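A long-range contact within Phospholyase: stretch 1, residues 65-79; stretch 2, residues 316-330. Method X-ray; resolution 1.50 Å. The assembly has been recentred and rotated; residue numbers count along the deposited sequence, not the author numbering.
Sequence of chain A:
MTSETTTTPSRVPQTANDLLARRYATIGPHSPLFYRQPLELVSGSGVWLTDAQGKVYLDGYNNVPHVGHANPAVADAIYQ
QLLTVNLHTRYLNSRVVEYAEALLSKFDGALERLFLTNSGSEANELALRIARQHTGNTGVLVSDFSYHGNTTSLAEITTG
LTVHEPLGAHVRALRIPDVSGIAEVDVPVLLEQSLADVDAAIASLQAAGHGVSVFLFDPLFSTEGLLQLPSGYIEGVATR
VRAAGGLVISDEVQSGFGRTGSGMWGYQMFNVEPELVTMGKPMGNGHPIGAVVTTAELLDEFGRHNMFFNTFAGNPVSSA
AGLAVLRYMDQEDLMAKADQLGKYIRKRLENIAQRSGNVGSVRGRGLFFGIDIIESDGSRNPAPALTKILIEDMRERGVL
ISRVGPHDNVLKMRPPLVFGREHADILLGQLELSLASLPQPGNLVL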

# COMPACT_ATOMS: atom_id res chain seq x y z
N PRO A 65 5.04 -9.27 14.06
CA PRO A 65 4.57 -10.59 14.45
C PRO A 65 3.88 -10.55 15.82
O PRO A 65 4.30 -11.10 16.83
CB PRO A 65 5.90 -11.41 14.54
CG PRO A 65 6.88 -10.44 14.88
CD PRO A 65 6.51 -9.16 14.17
N HIS A 66 2.75 -9.78 15.83
CA HIS A 66 1.93 -9.54 17.03
C HIS A 66 1.62 -10.81 17.84
O HIS A 66 1.70 -10.77 19.11
CB HIS A 66 0.56 -8.93 16.57
CG HIS A 66 -0.28 -8.34 17.67
ND1 HIS A 66 0.13 -7.27 18.43
CD2 HIS A 66 -1.54 -8.66 18.09
CE1 HIS A 66 -0.86 -6.95 19.26
NE2 HIS A 66 -1.85 -7.79 19.09
N VAL A 67 1.28 -11.93 17.18
CA VAL A 67 0.96 -13.19 17.84
C VAL A 67 2.06 -14.26 17.78
O VAL A 67 1.79 -15.46 17.92
CB VAL A 67 -0.44 -13.73 17.45
CG1 VAL A 67 -1.54 -12.72 17.94
CG2 VAL A 67 -0.64 -13.94 15.95
N GLY A 68 3.24 -13.79 17.46
CA GLY A 68 4.44 -14.61 17.49
C GLY A 68 4.92 -15.09 16.10
O GLY A 68 4.11 -15.25 15.13
N HIS A 69 6.23 -15.26 15.95
CA HIS A 69 6.79 -15.81 14.72
C HIS A 69 6.24 -17.22 14.38
O HIS A 69 6.12 -18.08 15.27
CB HIS A 69 8.33 -15.90 14.84
CG HIS A 69 8.98 -14.58 15.07
ND1 HIS A 69 9.09 -13.63 14.09
CD2 HIS A 69 9.53 -14.03 16.19
CE1 HIS A 69 9.68 -12.55 14.59
NE2 HIS A 69 9.97 -12.78 15.87
N ALA A 70 5.90 -17.40 13.08
CA ALA A 70 5.41 -18.70 12.61
C ALA A 70 4.14 -19.24 13.26
O ALA A 70 3.90 -20.43 13.34
CB ALA A 70 6.57 -19.78 12.63
N ASN A 71 3.30 -18.30 13.76
CA ASN A 71 2.08 -18.68 14.41
C ASN A 71 1.27 -19.61 13.49
O ASN A 71 0.88 -19.23 12.34
CB ASN A 71 1.23 -17.43 14.80
CG ASN A 71 -0.04 -17.79 15.53
OD1 ASN A 71 -0.95 -18.46 14.93
ND2 ASN A 71 -0.15 -17.35 16.81
N PRO A 72 0.96 -20.83 13.97
CA PRO A 72 0.32 -21.77 13.05
C PRO A 72 -1.14 -21.56 12.77
O PRO A 72 -1.63 -21.98 11.68
CB PRO A 72 0.61 -23.16 13.68
CG PRO A 72 0.81 -22.86 15.15
CD PRO A 72 1.43 -21.47 15.22
N ALA A 73 -1.87 -20.97 13.70
CA ALA A 73 -3.26 -20.62 13.40
C ALA A 73 -3.38 -19.58 12.29
O ALA A 73 -4.30 -19.65 11.41
CB ALA A 73 -3.94 -20.07 14.62
N VAL A 74 -2.48 -18.58 12.29
CA VAL A 74 -2.50 -17.62 11.19
C VAL A 74 -2.10 -18.24 9.84
O VAL A 74 -2.75 -18.05 8.83
CB VAL A 74 -1.58 -16.36 11.51
CG1 VAL A 74 -1.58 -15.38 10.34
CG2 VAL A 74 -2.06 -15.65 12.76
N ALA A 75 -1.07 -19.08 9.87
CA ALA A 75 -0.62 -19.73 8.65
C ALA A 75 -1.73 -20.63 8.05
O ALA A 75 -1.98 -20.60 6.84
CB ALA A 75 0.60 -20.60 8.93
N ASP A 76 -2.40 -21.42 8.91
CA ASP A 76 -3.48 -22.32 8.47
C ASP A 76 -4.64 -21.53 7.88
O ASP A 76 -5.26 -21.90 6.83
CB ASP A 76 -3.95 -23.21 9.64
CG ASP A 76 -2.95 -24.24 9.99
OD1 ASP A 76 -1.98 -24.55 9.28
OD2 ASP A 76 -3.12 -24.83 11.06
N ALA A 77 -5.03 -20.40 8.53
CA ALA A 77 -6.16 -19.62 8.03
C ALA A 77 -5.88 -19.05 6.63
O ALA A 77 -6.75 -19.06 5.71
CB ALA A 77 -6.52 -18.47 8.99
N ILE A 78 -4.68 -18.50 6.43
CA ILE A 78 -4.29 -17.98 5.14
C ILE A 78 -4.26 -19.06 4.02
O ILE A 78 -4.82 -18.91 2.93
CB ILE A 78 -2.89 -17.27 5.26
CG1 ILE A 78 -3.05 -15.94 6.05
CG2 ILE A 78 -2.24 -17.06 3.91
CD1 ILE A 78 -1.69 -15.27 6.47
N TYR A 79 -3.61 -20.19 4.33
CA TYR A 79 -3.50 -21.29 3.36
C TYR A 79 -4.88 -21.87 2.98
O TYR A 79 -5.19 -22.07 1.76
CB TYR A 79 -2.63 -22.41 3.96
CG TYR A 79 -2.40 -23.58 2.99
CD1 TYR A 79 -1.70 -23.42 1.80
CD2 TYR A 79 -2.85 -24.83 3.32
CE1 TYR A 79 -1.41 -24.49 0.94
CE2 TYR A 79 -2.66 -25.89 2.45
CZ TYR A 79 -1.93 -25.70 1.28
OH TYR A 79 -1.67 -26.76 0.36
N PRO A 316 -10.24 -11.86 0.43
CA PRO A 316 -10.57 -12.82 1.41
C PRO A 316 -9.37 -13.38 2.24
O PRO A 316 -9.54 -13.78 3.39
CB PRO A 316 -11.18 -14.00 0.57
CG PRO A 316 -11.65 -13.36 -0.70
CD PRO A 316 -10.69 -12.24 -0.93
N VAL A 317 -8.17 -13.44 1.59
CA VAL A 317 -6.97 -13.96 2.26
C VAL A 317 -6.40 -12.99 3.35
O VAL A 317 -6.15 -13.35 4.50
CB VAL A 317 -5.91 -14.39 1.23
CG1 VAL A 317 -4.62 -14.74 1.94
CG2 VAL A 317 -6.44 -15.56 0.44
N SER A 318 -6.32 -11.69 2.99
CA SER A 318 -6.05 -10.64 3.97
C SER A 318 -7.07 -10.64 5.12
O SER A 318 -6.67 -10.53 6.29
CB SER A 318 -6.05 -9.25 3.28
OG SER A 318 -4.92 -9.11 2.40
N SER A 319 -8.35 -10.79 4.77
CA SER A 319 -9.41 -10.84 5.80
C SER A 319 -9.22 -12.05 6.72
O SER A 319 -9.40 -11.93 7.95
CB SER A 319 -10.77 -10.85 5.12
OG SER A 319 -10.98 -9.68 4.29
N ALA A 320 -8.90 -13.22 6.16
CA ALA A 320 -8.63 -14.46 6.96
C ALA A 320 -7.46 -14.22 7.93
O ALA A 320 -7.48 -14.63 9.11
CB ALA A 320 -8.42 -15.67 6.04
N ALA A 321 -6.35 -13.60 7.43
CA ALA A 321 -5.20 -13.25 8.26
C ALA A 321 -5.57 -12.34 9.46
O ALA A 321 -5.23 -12.62 10.64
CB ALA A 321 -4.15 -12.58 7.44
N GLY A 322 -6.33 -11.27 9.13
CA GLY A 322 -6.70 -10.35 10.21
C GLY A 322 -7.67 -10.97 11.23
O GLY A 322 -7.53 -10.71 12.45
N LEU A 323 -8.60 -11.83 10.75
CA LEU A 323 -9.53 -12.50 11.69
C LEU A 323 -8.73 -13.45 12.61
O LEU A 323 -9.02 -13.53 13.82
CB LEU A 323 -10.58 -13.27 10.88
CG LEU A 323 -11.82 -12.57 10.40
CD1 LEU A 323 -12.45 -13.44 9.26
CD2 LEU A 323 -12.77 -12.39 11.66
N ALA A 324 -7.74 -14.17 12.05
CA ALA A 324 -6.93 -15.09 12.89
C ALA A 324 -6.09 -14.43 13.94
O ALA A 324 -5.93 -14.94 15.09
CB ALA A 324 -6.09 -15.99 12.00
N VAL A 325 -5.60 -13.22 13.63
CA VAL A 325 -4.86 -12.41 14.63
C VAL A 325 -5.78 -12.03 15.80
O VAL A 325 -5.40 -12.18 17.00
CB VAL A 325 -4.16 -11.17 14.01
CG1 VAL A 325 -3.62 -10.22 15.09
CG2 VAL A 325 -3.03 -11.69 13.11
N LEU A 326 -6.99 -11.48 15.48
CA LEU A 326 -7.90 -11.10 16.53
C LEU A 326 -8.39 -12.29 17.35
O LEU A 326 -8.45 -12.23 18.59
CB LEU A 326 -9.11 -10.34 15.96
CG LEU A 326 -8.93 -8.89 15.47
CD1 LEU A 326 -10.22 -8.37 14.77
CD2 LEU A 326 -8.47 -7.98 16.58
N ARG A 327 -8.69 -13.40 16.66
CA ARG A 327 -9.17 -14.60 17.37
C ARG A 327 -8.09 -15.11 18.36
O ARG A 327 -8.37 -15.50 19.50
CB ARG A 327 -9.64 -15.71 16.43
CG ARG A 327 -9.98 -16.95 17.24
N TYR A 328 -6.82 -15.19 17.91
CA TYR A 328 -5.75 -15.66 18.75
C TYR A 328 -5.47 -14.79 19.91
O TYR A 328 -5.37 -15.24 21.10
CB TYR A 328 -4.44 -15.93 17.92
CG TYR A 328 -3.38 -16.65 18.67
CD1 TYR A 328 -2.43 -15.97 19.48
CD2 TYR A 328 -3.26 -18.05 18.54
CE1 TYR A 328 -1.49 -16.69 20.19
CE2 TYR A 328 -2.30 -18.75 19.27
CZ TYR A 328 -1.44 -18.04 20.06
OH TYR A 328 -0.41 -18.71 20.81
N MET A 329 -5.44 -13.46 19.68
CA MET A 329 -5.21 -12.57 20.82
C MET A 329 -6.35 -12.64 21.88
O MET A 329 -6.08 -12.51 23.09
CB MET A 329 -4.81 -11.05 20.39
CG MET A 329 -5.93 -10.28 19.91
SD MET A 329 -5.26 -8.51 19.71
CE MET A 329 -5.31 -7.92 21.38
N ASP A 330 -7.61 -12.80 21.38
CA ASP A 330 -8.76 -12.95 22.29
C ASP A 330 -8.58 -14.28 23.08
O ASP A 330 -8.75 -14.28 24.34
CB ASP A 330 -10.08 -12.90 21.50
CG ASP A 330 -10.48 -11.46 21.02
OD1 ASP A 330 -9.88 -10.46 21.36
OD2 ASP A 330 -11.48 -11.46 20.19

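Two segments of one chain, at least 239 residues apart in sequence wherever they touch, bury 627 Å² between them. Stretch 2 is helical throughout. Stretch 1 begins with two beta turns and enters a helix at Pro 72. The two helices run nearly antiparallel, at 156°, and their axes approach to 8.3 Å. Alanines meet where the helices pack. Ala 77 CB lies 3.9 Å from Ala 324 CB, and Ala 77 O lies 3.8 Å from Ala 320 CB.

Tyr 328 covers the most surface. Its CA-to-CB bond points toward stretch 1, and its ring meets the loop and the start of the helix. Val 67 CB packs 3.6 Å from Tyr 328 CD1, an apolar contact. Asn 71 ND2 sits over one face of the ring, 3.6 Å from Tyr 328 CE2. The amide is held there by its own bonds. Asn 71 ND2 donates to Val 67 O at 2.9 Å, and Asn 71 OD1 accepts from Val 74 N at 3.1 Å. The second bond caps the helix, so the residue that caps the helix also packs against the tyrosine.

Val 67 also touches Val 325 and Met 329. Val 67 CG1 is 4.3 Å from Val 325 CG1 and 4.4 Å from Met 329 CB. Beside it, His 66 NE2 gives a weak hydrogen bond to Met 329 SD at 3.5 Å. The sulfur lies at the ring edge, near the ring plane, where the N-H can reach it. This is the only hydrogen bond between the stretches.

Ile 78 anchors the other end of the contact. Ile 78 CD1 lies 3.8 Å from Ala 321 CB, and Ile 78 CG2 lies 3.9 Å from Val 317 CG1. Between these ends, Val 74 CG2 is 4.1 Å from Val 325 CG2. The packing is therefore mainly apolar.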